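Arginase (RocF) (Helicobacter pylori, PDB 4G3H) probably catalyses the manganese-dependent hydrolysis of L-arginine to L-ornithine and urea, using two manganese ions per subunit. Local coordinates at residues N69-P72 and C73-V77; S89-A92 and N93-G96; Q217-K220 and E221-A225. One frame throughout, in Å; residues are numbered along the deposited sequence.

Contact 1. Residues N69-P72 and C73-V77; sequences NLIP and CMKEV
Leu70 and Met74 lie side by side and point the same way, one turn apart on helix 59-78, the crossover between parallel strands 44-50 and 84-87 in the arginase alpha/beta fold. With CG of Leu70 anti to its own nitrogen (chi1 -179°), the CD1 branch reaches along the helix and rests 3.9 Å from CG of Met74. The methionine sets off with CG beside its backbone N (chi1 -70°), and CG also lies 3.4 Å from the carbonyl oxygen Leu70 O. Bends at the next two torsions curl its thioether, and the side chain packs on Val48, Val4 and Ile86 of the sheet and on helix 94-104. Ile71 and Lys75 form the neighbouring pair, and these two chains cross obliquely. The CG2 methyl of Ile71 sits 4.1 Å from CG of Lys75, while that same lysine CG presses to 3.1 Å on Ile71 O. Farther out the lysine chain bends, and its NZ is hydrogen-bonded to Ser103 on helix 94-104. Behind the side chains run helical i to i+4 bonds, the shortest being Lys75 N to Ile71 O at 2.9 Å. The ring nitrogen of Pro72 makes no bond to the turn before, and the helix is kinked there; Pro72 O still accepts a hydrogen bond from Glu76 N at 3.2 Å. The carboxylate of Glu76 reaches away to a salt bridge with Arg46. On the Cys73 flank, Asn69 O receives Cys73 N at 3.1 Å, and SG of Cys73 stands 3.3 Å from that oxygen, Asn69 O.

Contact 2. Residues S89-A92 and N93-G96; sequences SEHA and NMFG
Glu90 meets Asn93, and His91 meets Met94, where the loop after strand 84-87 turns into helix 94-104 beside the manganese cluster of the arginase fold. Backbone bonds to the third residue back make the turn: Asn93 N to Glu90 O at 3.1 Å and Met94 N to His91 O at 2.9 Å, then a weak one from Phe95 N to Ala92 O. Side chains pack in two pairs. Glu90 CG takes the crowded position between its backbone N and carbonyl carbon (chi1 64°), which brings it 3.6 Å from Asn93 ND2, an amide nitrogen itself bonded to Ser88 O; carboxylate and amide planes differ by only 16°. The His91 ring runs alongside CB of Met94. The metal lies next to His91: nearest atoms of its side chain and a manganese ion are about 2 Å apart, consistent with its completing, as in other arginases, the site of Asp116, Asp120 and Asp234. Two waters add further links. One lies 2.7 Å from Glu90 OE2 and 2.8 Å from Asn93 OD1 and can donate to either, though it has more acceptors in reach than protons; OE1 of Glu90 pairs with Arg15. A second donates to Ala92 O at 3.3 Å and accepts a hydrogen bond from Gly96 N at 2.7 Å.

Contact 3. Residues Q217-K220 and E221-A225; sequences QKTK and ESLKA
Glu221 folds its side chain back over the preceding turn, along Gln217 and Lys218. Its CB starts 3.5 Å from the carbonyl oxygen Lys218 O. The next carbon, CG, lies anti to the carbonyl carbon of Glu221 and beside its nitrogen (chi1 -63°), and is thereby laid 3.3 Å from Gln217 O. From there the chain runs extended: CD passes 4.0 Å from CA of Lys218, and at the tip the two carboxylate oxygens diverge. OE2 hangs over the Lys218 backbone, 3.8 Å from its CA, whereas OE1 stays 4.1 Å from Gln217 O, a loose approach. CB and CG thus lie against backbone carbonyl oxygens, CD and OE2 over the Lys218 CA, on an exposed face; the ammonium of Lys218 makes a long, weak ion pair with Glu214 instead. The backbone beneath belongs to helix 212-223, which packs on the parallel sheet of the arginase alpha/beta fold: on its inner face Thr219 and Leu223 touch Val180 and Leu113, and Thr219 also meets Phe182 and Phe203. Glu221 N donates to Gln217 O, and Ser222 N to Lys218 O, in regular i to i+4 fashion. A water adds to this turn, donating to Lys218 O and sitting 2.8 Å from Ser222 OG. One residue on, the pattern changes: Leu223 N is shared between Thr219 O, at 3.0 Å but with an N-H...O angle of only 135°, and Lys220 O, by a weak bond. Leu223 O, for its part, accepts a hydrogen bond from NH1 of Arg273.

Overall arrangement
Contacts 1 and 2 follow each other along the chain, one on the helix before strand 84-87 and the other on the loop and helix after it. Their centres are 13 Å apart and they touch: Ile71 CG1 lies 3.6 Å from Gly96 O, and Leu70 CD2 packs 3.9 Å from Gly96 CA. Contact 2 alone reaches the manganese cluster, through His91; contact 1 packs against Gly96, in the first turn of helix 94-104. Contact 3 stands apart on the helix before strand 228-234, the strand that carries the metal ligand Asp234. Its centre is 25 Å from that of contact 2 and 30 Å from that of contact 1, with nearest atoms about 13 Å and 20 Å apart.

Contact 1. Residues N69-P72 and C73-V77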
# COMPACT_ATOMS: atom_id res chain seq x y z
N ASN A 69 -6.40 10.82 14.86
CA ASN A 69 -5.04 11.16 14.45
C ASN A 69 -4.64 10.81 13.02
O ASN A 69 -4.50 11.69 12.17
CB ASN A 69 -4.01 10.51 15.39
CG ASN A 69 -4.01 11.12 16.77
OD1 ASN A 69 -4.95 10.93 17.54
ND2 ASN A 69 -2.96 11.87 17.08
N LEU A 70 -4.45 9.52 12.76
CA LEU A 70 -4.02 9.06 11.45
C LEU A 70 -4.85 9.55 10.27
O LEU A 70 -4.30 10.15 9.34
CB LEU A 70 -3.97 7.53 11.43
CG LEU A 70 -3.52 6.92 10.09
CD1 LEU A 70 -2.16 7.49 9.69
CD2 LEU A 70 -3.44 5.41 10.23
N ILE A 71 -6.15 9.29 10.29
CA ILE A 71 -7.00 9.71 9.17
C ILE A 71 -7.00 11.22 8.95
O ILE A 71 -6.84 11.69 7.83
CB ILE A 71 -8.45 9.16 9.34
CG1 ILE A 71 -8.43 7.63 9.20
CG2 ILE A 71 -9.38 9.74 8.28
CD1 ILE A 71 -9.81 6.96 9.37
N PRO A 72 -7.18 12.02 10.02
CA PRO A 72 -7.18 13.47 9.82
C PRO A 72 -5.87 13.98 9.20
O PRO A 72 -5.89 14.85 8.33
CB PRO A 72 -7.42 14.01 11.23
CG PRO A 72 -8.29 12.95 11.84
CD PRO A 72 -7.60 11.67 11.39
N CYS A 73 -4.74 13.44 9.66
CA CYS A 73 -3.43 13.84 9.14
C CYS A 73 -3.28 13.47 7.67
O CYS A 73 -2.79 14.28 6.87
CB CYS A 73 -2.30 13.19 9.94
SG CYS A 73 -2.03 13.87 11.60
N MET A 74 -3.67 12.26 7.31
CA MET A 74 -3.56 11.83 5.92
C MET A 74 -4.50 12.62 5.02
O MET A 74 -4.19 12.85 3.85
CB MET A 74 -3.82 10.32 5.79
CG MET A 74 -2.73 9.43 6.40
SD MET A 74 -1.04 9.87 5.87
CE MET A 74 -1.16 9.67 4.08
N LYS A 75 -5.66 13.03 5.54
CA LYS A 75 -6.58 13.81 4.72
C LYS A 75 -5.91 15.13 4.37
O LYS A 75 -6.04 15.62 3.25
CB LYS A 75 -7.89 14.09 5.47
CG LYS A 75 -8.76 12.86 5.68
CD LYS A 75 -10.17 13.24 6.14
CE LYS A 75 -10.89 14.05 5.07
NZ LYS A 75 -12.31 14.32 5.42
N GLU A 76 -5.19 15.71 5.33
CA GLU A 76 -4.48 16.96 5.09
C GLU A 76 -3.51 16.79 3.93
O GLU A 76 -3.36 17.67 3.09
CB GLU A 76 -3.70 17.39 6.33
CG GLU A 76 -4.55 17.83 7.51
CD GLU A 76 -3.73 18.32 8.69
OE1 GLU A 76 -4.33 18.74 9.70
OE2 GLU A 76 -2.48 18.29 8.61
N VAL A 77 -2.85 15.64 3.89
CA VAL A 77 -1.90 15.36 2.82
C VAL A 77 -2.63 15.20 1.49
O VAL A 77 -2.27 15.83 0.49
CB VAL A 77 -1.10 14.06 3.10
CG1 VAL A 77 -0.29 13.66 1.87
CG2 VAL A 77 -0.18 14.26 4.30

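Contact 2. Residues S89-A92 and N93-G96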
# COMPACT_ATOMS: atom_id res chain seq x y z
N SER A 89 5.22 1.90 6.13
CA SER A 89 5.97 1.07 6.92
C SER A 89 5.46 -0.34 6.89
O SER A 89 6.00 -0.99 6.46
CB SER A 89 6.03 1.53 8.36
OG SER A 89 6.86 0.94 9.13
N GLU A 90 4.31 -0.57 7.33
CA GLU A 90 3.61 -1.77 7.33
C GLU A 90 2.33 -1.78 6.58
O GLU A 90 1.71 -0.89 6.65
CB GLU A 90 3.56 -2.38 8.73
CG GLU A 90 2.89 -1.69 9.73
CD GLU A 90 3.01 -2.36 11.09
OE1 GLU A 90 4.03 -2.45 11.73
OE2 GLU A 90 2.05 -2.72 11.57
N HIS A 91 2.06 -2.81 5.78
CA HIS A 91 0.84 -2.78 5.00
C HIS A 91 -0.46 -2.57 5.75
O HIS A 91 -1.40 -2.02 5.20
CB HIS A 91 0.72 -4.03 4.13
CG HIS A 91 0.40 -3.73 2.70
ND1 HIS A 91 -0.11 -2.51 2.30
CD2 HIS A 91 0.52 -4.47 1.57
CE1 HIS A 91 -0.28 -2.51 0.99
NE2 HIS A 91 0.10 -3.69 0.53
N ALA A 92 -0.52 -2.98 7.01
CA ALA A 92 -1.75 -2.79 7.78
C ALA A 92 -2.15 -1.32 7.83
O ALA A 92 -3.34 -1.02 7.94
CB ALA A 92 -1.58 -3.35 9.19
N ASN A 93 -1.18 -0.42 7.75
CA ASN A 93 -1.47 1.02 7.79
C ASN A 93 -2.22 1.52 6.56
O ASN A 93 -2.74 2.63 6.54
CB ASN A 93 -0.18 1.84 7.94
CG ASN A 93 0.51 1.61 9.27
OD1 ASN A 93 -0.15 1.39 10.29
ND2 ASN A 93 1.84 1.68 9.28
N MET A 94 -2.27 0.68 5.53
CA MET A 94 -2.95 1.03 4.29
C MET A 94 -4.43 1.34 4.55
O MET A 94 -5.02 2.16 3.86
CB MET A 94 -2.81 -0.11 3.28
CG MET A 94 -3.46 0.13 1.93
SD MET A 94 -5.17 -0.50 1.83
CE MET A 94 -5.61 -0.01 0.13
N PHE A 95 -5.01 0.70 5.55
CA PHE A 95 -6.42 0.94 5.85
C PHE A 95 -6.68 2.40 6.20
O PHE A 95 -7.44 3.09 5.51
CB PHE A 95 -6.90 0.07 7.02
CG PHE A 95 -8.31 0.36 7.44
CD1 PHE A 95 -9.37 0.15 6.57
CD2 PHE A 95 -8.57 0.90 8.70
CE1 PHE A 95 -10.67 0.48 6.93
CE2 PHE A 95 -9.88 1.24 9.07
CZ PHE A 95 -10.93 1.02 8.18
N GLY A 96 -6.06 2.88 7.28
CA GLY A 96 -6.24 4.25 7.69
C GLY A 96 -5.88 5.24 6.59
O GLY A 96 -6.58 6.24 6.39
O HOH W 1 0.06 -0.87 11.90
O HOH W 2 -4.71 1.61 9.29

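Contact 3. Residues Q217-K220 and E221-A225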
# COMPACT_ATOMS: atom_id res chain seq x y z
N GLN A 217 -3.21 -4.43 -20.16
CA GLN A 217 -4.38 -4.16 -20.99
C GLN A 217 -5.66 -4.60 -20.27
O GLN A 217 -6.66 -3.88 -20.27
CB GLN A 217 -4.24 -4.88 -22.33
CG GLN A 217 -5.18 -4.39 -23.42
CD GLN A 217 -5.15 -2.88 -23.57
OE1 GLN A 217 -4.08 -2.27 -23.56
NE2 GLN A 217 -6.32 -2.28 -23.73
N LYS A 218 -5.61 -5.78 -19.66
CA LYS A 218 -6.77 -6.29 -18.92
C LYS A 218 -7.00 -5.43 -17.68
O LYS A 218 -8.13 -5.34 -17.18
CB LYS A 218 -6.55 -7.75 -18.51
CG LYS A 218 -6.56 -8.75 -19.67
CD LYS A 218 -6.41 -10.17 -19.13
CE LYS A 218 -6.23 -11.19 -20.25
NZ LYS A 218 -5.95 -12.57 -19.73
N THR A 219 -5.93 -4.81 -17.18
CA THR A 219 -6.04 -3.94 -16.00
C THR A 219 -6.82 -2.68 -16.38
O THR A 219 -7.66 -2.21 -15.62
CB THR A 219 -4.66 -3.54 -15.45
OG1 THR A 219 -3.98 -4.70 -14.95
CG2 THR A 219 -4.80 -2.52 -14.31
N LYS A 220 -6.53 -2.16 -17.57
CA LYS A 220 -7.21 -0.96 -18.09
C LYS A 220 -8.70 -1.24 -18.22
O LYS A 220 -9.53 -0.40 -17.87
CB LYS A 220 -6.67 -0.59 -19.47
CG LYS A 220 -5.25 -0.08 -19.47
CD LYS A 220 -4.78 0.14 -20.90
CE LYS A 220 -3.42 0.80 -20.95
NZ LYS A 220 -2.91 0.88 -22.35
N GLU A 221 -9.02 -2.42 -18.73
CA GLU A 221 -10.41 -2.83 -18.91
C GLU A 221 -11.15 -2.79 -17.58
O GLU A 221 -12.23 -2.21 -17.48
CB GLU A 221 -10.46 -4.23 -19.52
CG GLU A 221 -9.83 -4.29 -20.91
CD GLU A 221 -9.73 -5.69 -21.48
OE1 GLU A 221 -9.30 -5.83 -22.65
OE2 GLU A 221 -10.06 -6.67 -20.76
N SER A 222 -10.55 -3.39 -16.55
CA SER A 222 -11.15 -3.42 -15.22
C SER A 222 -11.29 -2.04 -14.60
O SER A 222 -12.20 -1.79 -13.80
CB SER A 222 -10.31 -4.29 -14.28
OG SER A 222 -10.31 -5.65 -14.67
N LEU A 223 -10.39 -1.13 -14.97
CA LEU A 223 -10.37 0.21 -14.41
C LEU A 223 -10.88 1.32 -15.32
O LEU A 223 -10.80 2.50 -14.98
CB LEU A 223 -8.93 0.54 -13.98
CG LEU A 223 -8.60 0.41 -12.49
CD1 LEU A 223 -9.20 -0.87 -11.91
CD2 LEU A 223 -7.09 0.45 -12.31
N LYS A 224 -11.42 0.95 -16.47
CA LYS A 224 -11.92 1.92 -17.44
C LYS A 224 -12.92 2.94 -16.89
O LYS A 224 -12.98 4.07 -17.37
CB LYS A 224 -12.56 1.18 -18.63
CG LYS A 224 -13.68 0.23 -18.23
CD LYS A 224 -14.26 -0.47 -19.44
CE LYS A 224 -15.41 -1.39 -19.03
NZ LYS A 224 -16.06 -2.02 -20.22
N ALA A 225 -13.68 2.56 -15.87
CA ALA A 225 -14.68 3.47 -15.32
C ALA A 225 -14.29 4.28 -14.08
O ALA A 225 -15.01 5.21 -13.71
CB ALA A 225 -15.97 2.69 -15.04
O HOH W 3 -9.40 -7.94 -15.98